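Local coordinates for nucleotidyl transferase AbiEii/AbiGii toxin family protein (Mycobacterium tuberculosis, PDB 6Y56) that is a nucleotidyltransferase toxin of a toxin-antitoxin system, of a kind that can inhibit growth by inactivating tRNA acceptor stems, at residues R102-L110 / V123-R131. Residues are numbered along the deposited sequence; the frame is centred on the assembly and turned at random.
Sequences RGDGRHWQL and VASVEFARR
In the antiparallel hairpin of strands 107-114 and 125-129, Trp108 pairs with Val126 through two backbone bonds: Trp108 N to Val126 O and Val126 N to Trp108 O, both 2.9 Å. Leu110 N to Ala124 O and Phe128 N to Arg106 O continue this ladder at its two ends, and the strand directions differ by 160°, as expected for a twisted pair. On one face Leu110 CB packs 4.1 Å from Val126 CG2, while Trp108 CD1 lies in the plane of the Phe128 ring, at its edge, 4.0 Å from Phe128 CE1. Helix 76-86 covers the Trp108-Phe128 part through Val79 and Cys83; helix 19-38 meets Leu110 through Leu31. Trp108 NE1 reaches back to Gly105 O (2.8 Å), tying the tryptophan to the type I turn 102-105. Asp104 OD1 closes an Asx turn on Arg106 N. On the other face Glu127, its CG anti to the backbone N (chi1 -167°), brings CG to the edge of the His107 ring, 3.8 Å from His107 CD2. Glu127 OE1 makes a long salt bridge with Arg102 NH1, whose guanidinium stands nearly perpendicular to the carboxylate (84°). The extended Arg106 chain carries NH1 to Phe128 O (3.0 Å), which lies in the guanidinium plane although the donor sits above the carbonyl plane. Arg106 NE lies over a face of the Arg130 guanidinium, 3.5 Å from Arg130 NH2; both arginines salt-bridge Asp76, which probably offsets their like charges. Flanked by strands 94-100 and 68-72, this hairpin belongs to the central mixed sheet, consistent with the nucleotidyltransferase fold of AbiEii-family toxins.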
ATOM      1  N   ARG A 102      -2.353  14.259  11.909  1.00 17.92           N
ATOM      2  CA  ARG A 102      -1.179  15.117  12.002  1.00 19.56           C
ATOM      3  C   ARG A 102      -1.427  16.384  11.203  1.00 19.82           C
ATOM      4  O   ARG A 102      -2.320  16.446  10.352  1.00 19.46           O
ATOM      5  CB  ARG A 102       0.100  14.397  11.559  1.00 24.67           C
ATOM      6  CG  ARG A 102       0.031  13.788  10.185  1.00 24.54           C
ATOM      7  CD  ARG A 102       1.345  13.104   9.787  1.00 30.04           C
ATOM      8  NE  ARG A 102       1.523  13.117   8.334  1.00 35.22           N
ATOM      9  CZ  ARG A 102       1.695  12.035   7.574  1.00 31.06           C
ATOM     10  NH1 ARG A 102       1.733  10.825   8.118  1.00 33.12           N
ATOM     11  NH2 ARG A 102       1.841  12.168   6.266  1.00 30.91           N
ATOM     12  N   GLY A 103      -0.617  17.397  11.489  1.00 20.21           N
ATOM     13  CA  GLY A 103      -0.878  18.729  10.985  1.00 19.91           C
ATOM     14  C   GLY A 103      -0.632  18.926   9.503  1.00 21.26           C
ATOM     15  O   GLY A 103      -1.008  19.978   8.979  1.00 24.70           O
ATOM     16  N   ASP A 104      -0.036  17.956   8.809  1.00 18.99           N
ATOM     17  CA  ASP A 104       0.257  18.163   7.394  1.00 19.66           C
ATOM     18  C   ASP A 104      -0.938  17.917   6.480  1.00 18.19           C
ATOM     19  O   ASP A 104      -0.829  18.141   5.271  1.00 19.65           O
ATOM     20  CB  ASP A 104       1.495  17.374   6.944  1.00 20.53           C
ATOM     21  CG  ASP A 104       1.280  15.862   6.919  1.00 22.02           C
ATOM     22  OD1 ASP A 104       0.167  15.383   7.215  1.00 18.25           O
ATOM     23  OD2 ASP A 104       2.249  15.148   6.585  1.00 27.80           O
ATOM     24  N   GLY A 105      -2.072  17.483   7.012  1.00 16.26           N
ATOM     25  CA  GLY A 105      -3.244  17.269   6.183  1.00 17.19           C
ATOM     26  C   GLY A 105      -3.216  16.020   5.329  1.00 13.85           C
ATOM     27  O   GLY A 105      -4.131  15.824   4.517  1.00 14.47           O
ATOM     28  N   ARG A 106      -2.213  15.165   5.505  1.00 13.86           N
ATOM     29  CA  ARG A 106      -1.978  14.035   4.621  1.00 12.66           C
ATOM     30  C   ARG A 106      -2.134  12.684   5.294  1.00 14.63           C
ATOM     31  O   ARG A 106      -1.948  11.657   4.629  1.00 13.93           O
ATOM     32  CB  ARG A 106      -0.598  14.162   3.961  1.00 14.25           C
ATOM     33  CG  ARG A 106      -0.605  15.208   2.853  1.00 13.82           C
ATOM     34  CD  ARG A 106       0.764  15.505   2.299  1.00 14.50           C
ATOM     35  NE  ARG A 106       0.619  16.343   1.115  1.00 14.04           N
ATOM     36  CZ  ARG A 106       0.436  15.870  -0.115  1.00 14.55           C
ATOM     37  NH1 ARG A 106       0.412  14.557  -0.343  1.00 13.26           N
ATOM     38  NH2 ARG A 106       0.282  16.720  -1.124  1.00 14.86           N
ATOM     39  N   HIS A 107      -2.494  12.639   6.572  1.00 14.86           N
ATOM     40  CA  HIS A 107      -2.721  11.368   7.250  1.00 14.05           C
ATOM     41  C   HIS A 107      -3.993  11.447   8.072  1.00 15.08           C
ATOM     42  O   HIS A 107      -4.185  12.390   8.847  1.00 14.06           O
ATOM     43  CB  HIS A 107      -1.556  10.912   8.124  1.00 19.29           C
ATOM     44  CG  HIS A 107      -1.717   9.503   8.617  1.00 24.36           C
ATOM     45  ND1 HIS A 107      -2.441   9.190   9.748  1.00 28.37           N
ATOM     46  CD2 HIS A 107      -1.303   8.320   8.099  1.00 26.82           C
ATOM     47  CE1 HIS A 107      -2.436   7.881   9.927  1.00 28.63           C
ATOM     48  NE2 HIS A 107      -1.751   7.329   8.942  1.00 29.65           N
ATOM     49  N   TRP A 108      -4.855  10.455   7.906  1.00 13.88           N
ATOM     50  CA  TRP A 108      -6.209  10.515   8.428  1.00 14.70           C
ATOM     51  C   TRP A 108      -6.588   9.166   9.007  1.00 15.21           C
ATOM     52  O   TRP A 108      -6.205   8.123   8.476  1.00 17.38           O
ATOM     53  CB  TRP A 108      -7.214  10.889   7.328  1.00 14.38           C
ATOM     54  CG  TRP A 108      -6.883  12.196   6.695  1.00 16.79           C
ATOM     55  CD1 TRP A 108      -5.896  12.441   5.780  1.00 14.90           C
ATOM     56  CD2 TRP A 108      -7.494  13.461   6.972  1.00 18.17           C
ATOM     57  NE1 TRP A 108      -5.862  13.783   5.465  1.00 14.89           N
ATOM     58  CE2 TRP A 108      -6.838  14.424   6.184  1.00 18.00           C
ATOM     59  CE3 TRP A 108      -8.546  13.868   7.798  1.00 17.23           C
ATOM     60  CZ2 TRP A 108      -7.199  15.767   6.199  1.00 19.22           C
ATOM     61  CZ3 TRP A 108      -8.901  15.197   7.815  1.00 20.02           C
ATOM     62  CH2 TRP A 108      -8.228  16.134   7.023  1.00 19.87           C
ATOM     63  N   GLN A 109      -7.340   9.184  10.094  1.00 12.67           N
ATOM     64  CA  GLN A 109      -8.004   7.985  10.567  1.00 13.70           C
ATOM     65  C   GLN A 109      -9.358   7.892   9.879  1.00 13.78           C
ATOM     66  O   GLN A 109     -10.116   8.869   9.862  1.00 14.44           O
ATOM     67  CB  GLN A 109      -8.194   8.038  12.080  1.00 14.82           C
ATOM     68  CG  GLN A 109      -8.968   6.834  12.590  1.00 17.27           C
ATOM     69  CD  GLN A 109      -8.857   6.620  14.084  1.00 21.13           C
ATOM     70  OE1 GLN A 109      -8.435   7.510  14.836  1.00 21.26           O
ATOM     71  NE2 GLN A 109      -9.251   5.432  14.529  1.00 21.55           N
ATOM     72  N   LEU A 110      -9.659   6.720   9.325  1.00 13.86           N
ATOM     73  CA  LEU A 110     -10.920   6.484   8.637  1.00 15.21           C
ATOM     74  C   LEU A 110     -11.872   5.732   9.555  1.00 14.90           C
ATOM     75  O   LEU A 110     -11.497   4.723  10.153  1.00 15.24           O
ATOM     76  CB  LEU A 110     -10.680   5.657   7.376  1.00 15.53           C
ATOM     77  CG  LEU A 110     -11.924   5.272   6.573  1.00 15.10           C
ATOM     78  CD1 LEU A 110     -12.529   6.486   5.921  1.00 16.02           C
ATOM     79  CD2 LEU A 110     -11.534   4.245   5.532  1.00 16.95           C
ATOM     80  N   VAL A 123      -8.640  -0.514  13.202  1.00 18.33           N
ATOM     81  CA  VAL A 123      -7.926   0.708  12.853  1.00 17.93           C
ATOM     82  C   VAL A 123      -7.792   0.799  11.340  1.00 15.22           C
ATOM     83  O   VAL A 123      -7.307  -0.136  10.685  1.00 18.91           O
ATOM     84  CB  VAL A 123      -6.548   0.718  13.528  1.00 21.49           C
ATOM     85  CG1 VAL A 123      -5.582   1.642  12.786  1.00 26.51           C
ATOM     86  CG2 VAL A 123      -6.680   1.088  14.999  1.00 23.21           C
ATOM     87  N   ALA A 124      -8.220   1.932  10.778  1.00 15.70           N
ATOM     88  CA  ALA A 124      -8.143   2.171   9.348  1.00 16.87           C
ATOM     89  C   ALA A 124      -7.677   3.596   9.112  1.00 17.79           C
ATOM     90  O   ALA A 124      -7.948   4.498   9.904  1.00 14.64           O
ATOM     91  CB  ALA A 124      -9.497   1.947   8.674  1.00 17.90           C
ATOM     92  N   SER A 125      -6.987   3.801   8.003  1.00 17.33           N
ATOM     93  CA  SER A 125      -6.379   5.091   7.747  1.00 18.25           C
ATOM     94  C   SER A 125      -6.405   5.404   6.261  1.00 17.74           C
ATOM     95  O   SER A 125      -6.635   4.534   5.417  1.00 17.43           O
ATOM     96  CB  SER A 125      -4.942   5.129   8.253  1.00 19.22           C
ATOM     97  OG  SER A 125      -4.210   4.049   7.702  1.00 24.51           O
ATOM     98  N   VAL A 126      -6.166   6.675   5.957  1.00 16.77           N
ATOM     99  CA  VAL A 126      -5.951   7.152   4.599  1.00 15.09           C
ATOM    100  C   VAL A 126      -4.712   8.029   4.638  1.00 17.75           C
ATOM    101  O   VAL A 126      -4.587   8.889   5.517  1.00 17.74           O
ATOM    102  CB  VAL A 126      -7.160   7.954   4.087  1.00 17.18           C
ATOM    103  CG1 VAL A 126      -6.980   8.310   2.625  1.00 17.20           C
ATOM    104  CG2 VAL A 126      -8.455   7.184   4.300  1.00 19.91           C
ATOM    105  N   GLU A 127      -3.792   7.812   3.701  1.00 15.70           N
ATOM    106  CA  GLU A 127      -2.557   8.582   3.670  1.00 16.38           C
ATOM    107  C   GLU A 127      -2.264   9.009   2.244  1.00 14.44           C
ATOM    108  O   GLU A 127      -2.521   8.256   1.297  1.00 15.45           O
ATOM    109  CB  GLU A 127      -1.376   7.769   4.199  1.00 17.74           C
ATOM    110  CG  GLU A 127      -0.146   8.597   4.493  1.00 23.72           C
ATOM    111  CD  GLU A 127       1.009   7.757   4.990  1.00 31.30           C
ATOM    112  OE1 GLU A 127       2.122   8.305   5.125  1.00 40.02           O
ATOM    113  OE2 GLU A 127       0.801   6.551   5.243  1.00 37.81           O
ATOM    114  N   PHE A 128      -1.693  10.204   2.096  1.00 13.40           N
ATOM    115  CA  PHE A 128      -1.430  10.807   0.795  1.00 12.30           C
ATOM    116  C   PHE A 128       0.039  11.179   0.723  1.00 12.16           C
ATOM    117  O   PHE A 128       0.474  12.122   1.398  1.00 13.58           O
ATOM    118  CB  PHE A 128      -2.264  12.065   0.617  1.00 12.16           C
ATOM    119  CG  PHE A 128      -3.732  11.829   0.639  1.00 12.64           C
ATOM    120  CD1 PHE A 128      -4.428  11.839   1.832  1.00 13.26           C
ATOM    121  CD2 PHE A 128      -4.427  11.631  -0.537  1.00 13.09           C
ATOM    122  CE1 PHE A 128      -5.788  11.640   1.872  1.00 13.76           C
ATOM    123  CE2 PHE A 128      -5.795  11.436  -0.511  1.00 15.03           C
ATOM    124  CZ  PHE A 128      -6.473  11.435   0.697  1.00 14.07           C
ATOM    125  N   ALA A 129       0.794  10.464  -0.104  1.00 12.64           N
ATOM    126  CA  ALA A 129       2.209  10.748  -0.275  1.00 13.11           C
ATOM    127  C   ALA A 129       2.396  11.970  -1.161  1.00 15.56           C
ATOM    128  O   ALA A 129       1.660  12.172  -2.134  1.00 14.68           O
ATOM    129  CB  ALA A 129       2.899   9.553  -0.935  1.00 15.25           C
ATOM    130  N   ARG A 130       3.399  12.783  -0.828  1.00 14.40           N
ATOM    131  CA  ARG A 130       3.707  13.991  -1.580  1.00 15.37           C
ATOM    132  C   ARG A 130       4.679  13.744  -2.722  1.00 15.56           C
ATOM    133  O   ARG A 130       4.593  14.423  -3.752  1.00 17.28           O
ATOM    134  CB  ARG A 130       4.320  15.031  -0.640  1.00 18.97           C
ATOM    135  CG  ARG A 130       4.458  16.403  -1.253  1.00 25.42           C
ATOM    136  CD  ARG A 130       5.225  17.346  -0.334  1.00 24.76           C
ATOM    137  NE  ARG A 130       4.684  17.363   1.024  1.00 27.58           N
ATOM    138  CZ  ARG A 130       3.656  18.111   1.409  1.00 25.70           C
ATOM    139  NH1 ARG A 130       3.048  18.903   0.536  1.00 25.58           N
ATOM    140  NH2 ARG A 130       3.231  18.064   2.665  1.00 28.84           N
ATOM    141  N   ARG A 131       5.618  12.811  -2.551  1.00 18.26           N
ATOM    142  CA  ARG A 131       6.662  12.622  -3.549  1.00 20.34           C
ATOM    143  C   ARG A 131       6.062  11.976  -4.788  1.00 20.89           C
ATOM    144  O   ARG A 131       5.350  10.977  -4.674  1.00 22.50           O
ATOM    145  CB  ARG A 131       7.782  11.741  -2.996  1.00 21.01           C
ATOM    146  CG  ARG A 131       9.062  11.794  -3.833  1.00 23.46           C
ATOM    147  CD  ARG A 131      10.139  10.837  -3.331  1.00 27.80           C
ATOM    148  NE  ARG A 131      10.193  10.800  -1.874  1.00 27.29           N
ATOM    149  CZ  ARG A 131      10.737   9.818  -1.162  1.00 24.33           C
ATOM    150  NH1 ARG A 131      11.302   8.769  -1.760  1.00 19.79           N
ATOM    151  NH2 ARG A 131      10.708   9.886   0.162  1.00 23.80           N
TER
HETATM  152  O   HOH W   1       1.017  19.082   3.393  1.00 34.56           O
HETATM  153  O   HOH W   2       4.260  16.696   4.773  1.00 38.45           O
HETATM  154  O   HOH W   3     -10.148   3.650  12.359  1.00 19.23           O